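Local coordinates for exodeoxyribonuclease III (Archaeoglobus fulgidus, PDB 2VOA), which probably cleaves DNA at abasic sites as a metal-dependent AP endonuclease of the exonuclease III family, at residues I4-V9 / C32-K37. The protein carries 1 engineered substitution. Sequence-based numbering, arbitrary orientation.
Sequences IATFNV and CMQETK
Gln34 reaches back across the strand pair to Thr6, a polar link on the face of the sheet that meets strand 99-105. Residues 4-8 and 32-34, on strands 2-8 and 30-34 of a beta-alpha-beta unit, run parallel, joined by backbone bonds such as Phe7 N to Cys32 O (2.8 Å). Val9 N continues the ladder to Gln34 O beyond the end of strand 2-8.

From CB, the Gln34 chain turns about CB-CG (chi2 81°), bringing CD to 3.6 Å from Thr6 OG1. NE2 then donates to that hydroxyl at 2.9 Å, the oxygen lying 25° out of the amide plane, and also bonds Asn103 OD1 on the opposing sheet. OE1 accepts from a water that in turn accepts from Thr6 OG1, closing a small ring.

At the C-terminal ends of the strands, where the DNase I-like fold gathers its active-site side chains, Asn8 ND2 gives Glu35 OE1 a nearly straight bond (2.9 Å) on the anti lone pair. The carboxylate is turned 81° from the amide. ND2 also donates to Asp146, while OD1 accepts from Asn10 N. An alanine at Asn8 would probably leave the Glu35 and Asp146 carboxylates without their shared donor and freer to turn. Asn8, Glu35 and Asp146 are predicted ligands of one magnesium ion, so a single ND2 donating to both carboxylates would probably hold them in a fixed relation for that site.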
ATOM      1  N   ILE A   4      27.414  -0.997  13.417  1.00 29.29           N
ATOM      2  CA  ILE A   4      27.255  -1.227  11.972  1.00 30.23           C
ATOM      3  C   ILE A   4      26.122  -2.208  11.746  1.00 30.27           C
ATOM      4  O   ILE A   4      26.071  -3.257  12.399  1.00 31.20           O
ATOM      5  CB  ILE A   4      28.581  -1.723  11.328  1.00 30.33           C
ATOM      6  CG1 ILE A   4      29.668  -0.672  11.525  1.00 31.41           C
ATOM      7  CG2 ILE A   4      28.382  -1.951   9.795  1.00 32.12           C
ATOM      8  CD1 ILE A   4      31.108  -1.180  11.282  1.00 31.88           C
ATOM      9  N   ALA A   5      25.207  -1.873  10.844  1.00 29.24           N
ATOM     10  CA  ALA A   5      24.066  -2.752  10.608  1.00 28.86           C
ATOM     11  C   ALA A   5      23.900  -3.046   9.124  1.00 29.36           C
ATOM     12  O   ALA A   5      24.418  -2.311   8.262  1.00 29.83           O
ATOM     13  CB  ALA A   5      22.806  -2.129  11.180  1.00 29.24           C
ATOM     14  N   THR A   6      23.182  -4.124   8.835  1.00 29.78           N
ATOM     15  CA  THR A   6      22.815  -4.484   7.464  1.00 30.09           C
ATOM     16  C   THR A   6      21.332  -4.843   7.394  1.00 30.07           C
ATOM     17  O   THR A   6      20.799  -5.492   8.303  1.00 31.28           O
ATOM     18  CB  THR A   6      23.742  -5.613   6.871  1.00 30.91           C
ATOM     19  OG1 THR A   6      23.382  -5.885   5.510  1.00 32.78           O
ATOM     20  CG2 THR A   6      23.699  -6.915   7.662  1.00 31.51           C
ATOM     21  N   PHE A   7      20.668  -4.464   6.304  1.00 29.59           N
ATOM     22  CA  PHE A   7      19.190  -4.617   6.221  1.00 28.85           C
ATOM     23  C   PHE A   7      18.736  -4.698   4.773  1.00 28.70           C
ATOM     24  O   PHE A   7      18.876  -3.715   4.046  1.00 28.72           O
ATOM     25  CB  PHE A   7      18.541  -3.409   6.934  1.00 28.92           C
ATOM     26  CG  PHE A   7      17.034  -3.489   7.142  1.00 30.50           C
ATOM     27  CD1 PHE A   7      16.323  -4.688   7.077  1.00 29.87           C
ATOM     28  CD2 PHE A   7      16.334  -2.321   7.446  1.00 30.02           C
ATOM     29  CE1 PHE A   7      14.929  -4.712   7.300  1.00 31.67           C
ATOM     30  CE2 PHE A   7      14.952  -2.329   7.667  1.00 32.08           C
ATOM     31  CZ  PHE A   7      14.243  -3.528   7.595  1.00 32.28           C
ATOM     32  N   ASN A   8      18.180  -5.855   4.385  1.00 28.36           N
ATOM     33  CA  ASN A   8      17.492  -5.990   3.102  1.00 27.87           C
ATOM     34  C   ASN A   8      16.097  -5.393   3.287  1.00 28.24           C
ATOM     35  O   ASN A   8      15.300  -5.889   4.078  1.00 27.70           O
ATOM     36  CB  ASN A   8      17.453  -7.466   2.679  1.00 28.74           C
ATOM     37  CG  ASN A   8      16.727  -7.659   1.379  1.00 28.89           C
ATOM     38  OD1 ASN A   8      15.695  -7.014   1.125  1.00 29.37           O
ATOM     39  ND2 ASN A   8      17.257  -8.553   0.538  1.00 28.65           N
ATOM     40  N   VAL A   9      15.844  -4.283   2.595  1.00 26.92           N
ATOM     41  CA  VAL A   9      14.642  -3.471   2.851  1.00 28.20           C
ATOM     42  C   VAL A   9      13.422  -3.828   1.986  1.00 27.87           C
ATOM     43  O   VAL A   9      12.311  -3.330   2.226  1.00 27.56           O
ATOM     44  CB  VAL A   9      14.959  -1.939   2.716  1.00 28.69           C
ATOM     45  CG1 VAL A   9      16.028  -1.520   3.711  1.00 28.69           C
ATOM     46  CG2 VAL A   9      15.375  -1.593   1.279  1.00 28.88           C
ATOM     47  N   CYS A  32      24.084  -0.568   6.045  1.00 30.08           N
ATOM     48  CA  CYS A  32      24.086  -1.093   4.665  1.00 30.53           C
ATOM     49  C   CYS A  32      22.697  -1.605   4.302  1.00 30.47           C
ATOM     50  O   CYS A  32      22.092  -2.332   5.085  1.00 31.04           O
ATOM     51  CB  CYS A  32      25.096  -2.228   4.506  1.00 31.93           C
ATOM     52  SG  CYS A  32      26.760  -1.648   4.783  1.00 33.91           S
ATOM     53  N   MET A  33      22.208  -1.266   3.118  1.00 29.26           N
ATOM     54  CA  MET A  33      20.892  -1.736   2.709  1.00 29.12           C
ATOM     55  C   MET A  33      20.980  -2.473   1.382  1.00 29.24           C
ATOM     56  O   MET A  33      21.802  -2.121   0.539  1.00 28.70           O
ATOM     57  CB  MET A  33      19.939  -0.537   2.545  1.00 29.07           C
ATOM     58  CG  MET A  33      19.599   0.144   3.843  1.00 29.75           C
ATOM     59  SD  MET A  33      18.878   1.781   3.583  1.00 31.41           S
ATOM     60  CE  MET A  33      20.372   2.796   3.541  1.00 30.18           C
ATOM     61  N   GLN A  34      20.138  -3.494   1.208  1.00 28.04           N
ATOM     62  CA  GLN A  34      20.036  -4.218  -0.065  1.00 28.75           C
ATOM     63  C   GLN A  34      18.605  -4.283  -0.547  1.00 27.90           C
ATOM     64  O   GLN A  34      17.659  -4.112   0.242  1.00 27.43           O
ATOM     65  CB  GLN A  34      20.585  -5.635   0.073  1.00 28.39           C
ATOM     66  CG  GLN A  34      21.987  -5.690   0.693  1.00 29.05           C
ATOM     67  CD  GLN A  34      21.932  -5.598   2.177  1.00 29.45           C
ATOM     68  OE1 GLN A  34      20.972  -6.085   2.806  1.00 31.12           O
ATOM     69  NE2 GLN A  34      22.930  -4.962   2.759  1.00 30.72           N
ATOM     70  N   GLU A  35      18.452  -4.617  -1.828  1.00 27.19           N
ATOM     71  CA  GLU A  35      17.145  -4.613  -2.500  1.00 28.46           C
ATOM     72  C   GLU A  35      16.370  -3.312  -2.290  1.00 28.30           C
ATOM     73  O   GLU A  35      15.197  -3.302  -1.924  1.00 28.93           O
ATOM     74  CB  GLU A  35      16.326  -5.876  -2.149  1.00 28.73           C
ATOM     75  CG  GLU A  35      16.865  -7.068  -2.901  1.00 32.18           C
ATOM     76  CD  GLU A  35      15.900  -8.236  -2.975  1.00 39.17           C
ATOM     77  OE1 GLU A  35      15.829  -9.011  -1.998  1.00 36.57           O
ATOM     78  OE2 GLU A  35      15.256  -8.416  -4.045  1.00 39.09           O
ATOM     79  N   THR A  36      17.073  -2.200  -2.501  1.00 28.37           N
ATOM     80  CA  THR A  36      16.454  -0.866  -2.520  1.00 28.13           C
ATOM     81  C   THR A  36      15.452  -0.713  -3.664  1.00 28.00           C
ATOM     82  O   THR A  36      14.491   0.078  -3.560  1.00 27.09           O
ATOM     83  CB  THR A  36      17.512   0.266  -2.601  1.00 28.34           C
ATOM     84  OG1 THR A  36      18.305   0.083  -3.772  1.00 28.43           O
ATOM     85  CG2 THR A  36      18.441   0.226  -1.380  1.00 28.07           C
ATOM     86  N   LYS A  37      15.696  -1.435  -4.758  1.00 27.99           N
ATOM     87  CA  LYS A  37      14.765  -1.518  -5.891  1.00 28.65           C
ATOM     88  C   LYS A  37      14.362  -0.133  -6.419  1.00 28.36           C
ATOM     89  O   LYS A  37      13.156   0.212  -6.593  1.00 29.07           O
ATOM     90  CB  LYS A  37      13.538  -2.366  -5.532  1.00 29.05           C
ATOM     91  CG  LYS A  37      13.855  -3.816  -5.248  1.00 30.94           C
ATOM     92  CD  LYS A  37      12.619  -4.579  -4.807  1.00 32.07           C
ATOM     93  CE  LYS A  37      13.019  -6.017  -4.514  1.00 35.24           C
ATOM     94  NZ  LYS A  37      11.884  -6.840  -4.045  1.00 39.07           N
TER
HETATM   95  O   HOH W   1      21.215  -7.610   5.026  1.00 21.41           O